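PDB 6ULY: amino acid adenylation domain-containing protein from Bacillus stratosphericus LAMA 585, which probably selects an alpha-keto acid and activates it as an acyl adenylate, serving as the adenylation domain of a nonribosomal depsipeptide synthetase module. Local coordinates for residues A[70-75]-A[119-124]; A[270-275]-A[308-313]. All blocks are in the same frame, centred on the assembly; numbering follows the deposited sequence.

How the contacts relate
Contact 1 (70-75 with 119-124) closes along the chain before contact 2 (270-275 with 308-313) opens, and the two lie on opposite sides of the chain's centre, about 35 Å apart between centres and about 16 Å between nearest atoms. Each belongs to a different mixed sheet of the AMP-binding region. Contact 1 packs a helix end and the following turn on strand 70-74, inside the seven-stranded sheet. Contact 2 joins two helices of the nine-stranded sheet's layer, and the side chain of Asn272 lies about 8 Å from the bound keto acyl adenylate. The two contacts thus belong to separate sheet layers of one adenylating region.

Contact 1: residues A[70-75]-A[119-124]; sequences PVFFQF and KLLEHP. With SO4 (sulfate ion), chain J.
Pro70 and Pro124 meet with their side chains crossed at about a right angle, and CG of Pro70 lies 4.0 Å from CB of Pro124. The same CB also rests 3.4 Å from the carbonyl O of Pro70, so this one carbon touches both the backbone and the ring of Pro70. Leu121 enters beside this pair. Its CD2 branch touches CB of Pro70 at 4.0 Å, while CD1 takes the other neighbour, approaching CD1 of Phe72 at the edge of the ring and near its plane, at 4.2 Å. Phe72 and Leu121 also cross at about a right angle. The CG of Phe72 stands anti to the backbone N (chi1 -155°), beside the carbonyl carbon, from where the ring offers its CD1 edge to Leu121. CB of Phe72 lies 4.1 Å from CG of Pro124. Leu114 and Ala117 of helix 109-120 touch Phe72 as well.

The turn that delivers Leu121 and Pro124 is a Schellman motif. Glu122, with positive phi, is its C-prime residue; Glu122 N bonds to Lys119 O at 3.0 Å, and His123 N to Trp118 O. On the helix end, Lys119 extends its chain to a sulfate ion, probably from the crystallisation liquor, and NZ donates to sulfate O2 at 3.1 Å. His115 holds the same ion through NE2.

Backbone bonds from Phe72 to Leu125 and Leu127 place strand 125-128 beside strand 70-74, in parallel. Helix 109-120 carries the chain from strand 94-97 across to strand 125-128, on the other side of strand 70-74, a beta-alpha-beta crossover with the contact at its helix-to-strand return. The side chains that meet are all apolar, though two backbone carbonyl oxygens also touch proline carbons, which implies that burial of these groups holds the helix end on the sheet.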
# COMPACT_ATOMS: atom_id res chain seq x y z
N PRO A 70 -4.04 -11.43 -23.20
CA PRO A 70 -3.09 -10.36 -22.92
C PRO A 70 -1.72 -10.66 -23.49
O PRO A 70 -1.34 -11.81 -23.72
CB PRO A 70 -3.05 -10.32 -21.38
CG PRO A 70 -3.38 -11.71 -20.98
CD PRO A 70 -4.34 -12.23 -22.01
N VAL A 71 -0.97 -9.59 -23.73
CA VAL A 71 0.39 -9.66 -24.23
C VAL A 71 1.25 -8.72 -23.41
O VAL A 71 0.93 -7.53 -23.28
CB VAL A 71 0.47 -9.30 -25.73
CG1 VAL A 71 1.91 -9.43 -26.23
CG2 VAL A 71 -0.47 -10.18 -26.53
N PHE A 72 2.36 -9.24 -22.88
CA PHE A 72 3.20 -8.50 -21.94
C PHE A 72 4.32 -7.81 -22.71
O PHE A 72 5.22 -8.47 -23.23
CB PHE A 72 3.75 -9.45 -20.89
CG PHE A 72 4.12 -8.78 -19.60
CD1 PHE A 72 3.22 -8.74 -18.55
CD2 PHE A 72 5.37 -8.20 -19.43
CE1 PHE A 72 3.54 -8.13 -17.36
CE2 PHE A 72 5.70 -7.59 -18.23
CZ PHE A 72 4.79 -7.56 -17.19
N PHE A 73 4.26 -6.48 -22.79
CA PHE A 73 5.25 -5.72 -23.54
C PHE A 73 6.48 -5.44 -22.69
O PHE A 73 6.37 -4.97 -21.56
CB PHE A 73 4.65 -4.40 -24.03
CG PHE A 73 3.76 -4.53 -25.24
CD1 PHE A 73 3.17 -5.74 -25.56
CD2 PHE A 73 3.54 -3.44 -26.06
CE1 PHE A 73 2.36 -5.86 -26.67
CE2 PHE A 73 2.73 -3.55 -27.18
CZ PHE A 73 2.14 -4.76 -27.48
N GLN A 74 7.66 -5.71 -23.26
CA GLN A 74 8.95 -5.44 -22.63
C GLN A 74 9.88 -4.95 -23.75
O GLN A 74 10.62 -5.74 -24.34
CB GLN A 74 9.50 -6.67 -21.92
CG GLN A 74 8.82 -6.97 -20.60
CD GLN A 74 9.20 -5.97 -19.52
OE1 GLN A 74 10.13 -6.20 -18.75
NE2 GLN A 74 8.47 -4.86 -19.45
N PHE A 75 9.84 -3.65 -24.02
CA PHE A 75 10.49 -3.08 -25.18
C PHE A 75 11.49 -2.01 -24.78
O PHE A 75 11.28 -1.27 -23.80
CB PHE A 75 9.47 -2.47 -26.15
CG PHE A 75 8.66 -3.49 -26.89
CD1 PHE A 75 9.21 -4.18 -27.95
CD2 PHE A 75 7.36 -3.76 -26.51
CE1 PHE A 75 8.48 -5.12 -28.64
CE2 PHE A 75 6.62 -4.71 -27.19
CZ PHE A 75 7.17 -5.39 -28.25
N LYS A 119 2.02 -12.82 -13.42
CA LYS A 119 1.23 -13.88 -12.80
C LYS A 119 -0.25 -13.51 -12.74
O LYS A 119 -1.12 -14.38 -12.92
CB LYS A 119 1.76 -14.16 -11.39
CG LYS A 119 1.08 -15.32 -10.68
CD LYS A 119 1.78 -15.66 -9.37
CE LYS A 119 1.09 -16.80 -8.63
NZ LYS A 119 1.78 -17.15 -7.35
N LEU A 120 -0.57 -12.24 -12.50
CA LEU A 120 -1.96 -11.82 -12.46
C LEU A 120 -2.64 -12.05 -13.81
O LEU A 120 -3.83 -12.36 -13.86
CB LEU A 120 -2.07 -10.35 -12.06
CG LEU A 120 -3.48 -9.85 -11.74
CD1 LEU A 120 -4.06 -10.62 -10.56
CD2 LEU A 120 -3.47 -8.35 -11.47
N LEU A 121 -1.89 -11.90 -14.90
CA LEU A 121 -2.40 -12.09 -16.25
C LEU A 121 -2.28 -13.53 -16.73
O LEU A 121 -2.44 -13.79 -17.92
CB LEU A 121 -1.66 -11.16 -17.21
CG LEU A 121 -1.91 -9.67 -16.96
CD1 LEU A 121 -0.82 -8.82 -17.59
CD2 LEU A 121 -3.27 -9.27 -17.50
N GLU A 122 -2.01 -14.47 -15.82
CA GLU A 122 -1.93 -15.89 -16.16
C GLU A 122 -0.87 -16.16 -17.22
O GLU A 122 -1.13 -16.77 -18.26
CB GLU A 122 -3.30 -16.42 -16.60
CG GLU A 122 -4.34 -16.43 -15.47
CD GLU A 122 -5.68 -16.96 -15.92
OE1 GLU A 122 -5.94 -17.00 -17.14
OE2 GLU A 122 -6.49 -17.35 -15.05
N HIS A 123 0.35 -15.70 -16.95
CA HIS A 123 1.52 -16.07 -17.73
C HIS A 123 1.34 -15.74 -19.20
O HIS A 123 1.36 -16.64 -20.05
CB HIS A 123 1.81 -17.57 -17.57
CG HIS A 123 1.81 -18.03 -16.15
ND1 HIS A 123 2.29 -17.26 -15.11
CD2 HIS A 123 1.39 -19.19 -15.59
CE1 HIS A 123 2.16 -17.93 -13.97
NE2 HIS A 123 1.62 -19.10 -14.24
N PRO A 124 1.16 -14.47 -19.55
CA PRO A 124 1.02 -14.11 -20.97
C PRO A 124 2.36 -14.13 -21.68
O PRO A 124 3.43 -13.98 -21.08
CB PRO A 124 0.45 -12.69 -20.91
CG PRO A 124 0.97 -12.14 -19.62
CD PRO A 124 1.04 -13.30 -18.67
S SO4 J . 4.59 -18.65 -10.14
O1 SO4 J . 4.51 -20.07 -9.93
O2 SO4 J . 4.32 -17.98 -8.88
O3 SO4 J . 5.92 -18.30 -10.57
O4 SO4 J . 3.63 -18.25 -11.15

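Contact 2: residues A[270-275]-A[308-313]; sequences APNFAF and KTIHRF
Asn272 OD1 accepts a hydrogen bond from Asn300 ND2 and a weak one from Val306 N, while its ND2 donates to Gln565 OE1, leaving the buried amide held at both ends. Across the contact Asn272 and Thr309 reach toward each other tip to tip, and Thr309 CG2 packs 3.7 Å from Asn272 OD1. The hydroxyl of Thr309 instead pairs with that of Thr562. The methyl CG2 of Thr309 also touches CB of Phe275 at 3.8 Å.

Phe275 then turns an edge toward the face of Phe313 in a T-shaped stack, with centroids 4.7 Å apart and planes at 62°. Its CD2 sits over the centre of the Phe313 ring, 3.4 Å above the plane. CD2 of Phe313 comes 3.5 Å from the carbonyl O of Phe275. Trp256 makes a further edge-to-face contact with Phe275.

The contact thus joins the first turn of helix 272-279 to helix 307-317. These helices follow strands 267-270 and 297-301, neighbouring parallel strands of one mixed sheet, so this is helix-to-helix packing in an alpha/beta layer. Strand 297-301 lies against both through Asn300 and Met298, and helix 560-570 adds Thr562 and Gln565 at the polar end.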
# COMPACT_ATOMS: atom_id res chain seq x y z
N ALA A 270 6.37 16.82 -21.47
CA ALA A 270 7.24 16.19 -20.48
C ALA A 270 6.73 16.55 -19.09
O ALA A 270 6.01 17.55 -18.93
CB ALA A 270 8.70 16.66 -20.65
N PRO A 271 7.07 15.76 -18.08
CA PRO A 271 6.83 16.19 -16.70
C PRO A 271 7.70 17.39 -16.35
O PRO A 271 8.65 17.74 -17.06
CB PRO A 271 7.18 14.96 -15.85
CG PRO A 271 7.13 13.80 -16.81
CD PRO A 271 7.54 14.37 -18.14
N ASN A 272 7.38 18.01 -15.22
CA ASN A 272 8.04 19.26 -14.87
C ASN A 272 9.56 19.10 -14.73
O ASN A 272 10.30 20.06 -14.94
CB ASN A 272 7.45 19.81 -13.56
CG ASN A 272 7.91 21.22 -13.27
OD1 ASN A 272 7.43 22.18 -13.89
ND2 ASN A 272 8.82 21.37 -12.32
N PHE A 273 10.03 17.89 -14.39
CA PHE A 273 11.46 17.70 -14.16
C PHE A 273 12.25 17.96 -15.44
O PHE A 273 13.37 18.48 -15.39
CB PHE A 273 11.74 16.29 -13.63
CG PHE A 273 11.67 15.21 -14.69
CD1 PHE A 273 10.53 14.44 -14.83
CD2 PHE A 273 12.75 14.96 -15.52
CE1 PHE A 273 10.47 13.45 -15.80
CE2 PHE A 273 12.69 13.97 -16.49
CZ PHE A 273 11.54 13.22 -16.62
N ALA A 274 11.70 17.58 -16.59
CA ALA A 274 12.42 17.78 -17.85
C ALA A 274 12.63 19.27 -18.11
O ALA A 274 13.70 19.67 -18.58
CB ALA A 274 11.66 17.13 -19.00
N PHE A 275 11.62 20.09 -17.82
CA PHE A 275 11.79 21.53 -17.96
C PHE A 275 12.88 22.04 -17.03
O PHE A 275 13.69 22.89 -17.42
CB PHE A 275 10.47 22.25 -17.69
CG PHE A 275 9.38 21.92 -18.67
CD1 PHE A 275 8.65 20.74 -18.56
CD2 PHE A 275 9.08 22.78 -19.71
CE1 PHE A 275 7.65 20.44 -19.46
CE2 PHE A 275 8.08 22.48 -20.62
CZ PHE A 275 7.36 21.31 -20.49
N LYS A 308 8.02 28.83 -11.20
CA LYS A 308 9.33 29.38 -11.53
C LYS A 308 10.10 28.49 -12.50
O LYS A 308 11.02 28.98 -13.17
CB LYS A 308 10.14 29.61 -10.26
CG LYS A 308 9.70 30.86 -9.50
CD LYS A 308 10.51 31.08 -8.23
CE LYS A 308 10.27 32.47 -7.66
NZ LYS A 308 10.98 32.69 -6.38
N THR A 309 9.75 27.21 -12.60
CA THR A 309 10.40 26.34 -13.58
C THR A 309 9.96 26.68 -15.00
O THR A 309 10.79 26.81 -15.90
CB THR A 309 10.10 24.88 -13.26
OG1 THR A 309 10.70 24.52 -12.01
CG2 THR A 309 10.64 23.96 -14.35
N ILE A 310 8.65 26.83 -15.20
CA ILE A 310 8.14 27.09 -16.55
C ILE A 310 8.51 28.51 -16.99
O ILE A 310 8.82 28.74 -18.16
CB ILE A 310 6.62 26.85 -16.61
CG1 ILE A 310 5.88 27.74 -15.61
CG2 ILE A 310 6.31 25.38 -16.37
CD1 ILE A 310 4.39 27.46 -15.53
N HIS A 311 8.47 29.47 -16.06
CA HIS A 311 8.81 30.84 -16.43
C HIS A 311 10.27 30.95 -16.84
O HIS A 311 10.59 31.58 -17.86
CB HIS A 311 8.52 31.79 -15.26
CG HIS A 311 8.79 33.22 -15.58
ND1 HIS A 311 9.82 33.93 -14.99
CD2 HIS A 311 8.18 34.08 -16.43
CE1 HIS A 311 9.82 35.17 -15.46
NE2 HIS A 311 8.84 35.28 -16.34
N ARG A 312 11.17 30.34 -16.07
CA ARG A 312 12.58 30.33 -16.45
C ARG A 312 12.78 29.60 -17.77
O ARG A 312 13.59 30.01 -18.60
CB ARG A 312 13.41 29.69 -15.34
CG ARG A 312 14.91 29.75 -15.57
CD ARG A 312 15.44 31.16 -15.39
NE ARG A 312 16.73 31.35 -16.05
CZ ARG A 312 17.36 32.52 -16.13
NH1 ARG A 312 16.82 33.61 -15.60
NH2 ARG A 312 18.53 32.60 -16.76
N PHE A 313 12.05 28.50 -17.97
CA PHE A 313 12.13 27.76 -19.22
C PHE A 313 11.76 28.64 -20.41
O PHE A 313 12.45 28.64 -21.43
CB PHE A 313 11.22 26.54 -19.13
CG PHE A 313 11.35 25.57 -20.27
CD1 PHE A 313 10.60 25.73 -21.42
CD2 PHE A 313 12.19 24.47 -20.16
CE1 PHE A 313 10.71 24.83 -22.46
CE2 PHE A 313 12.30 23.57 -21.19
CZ PHE A 313 11.56 23.75 -22.34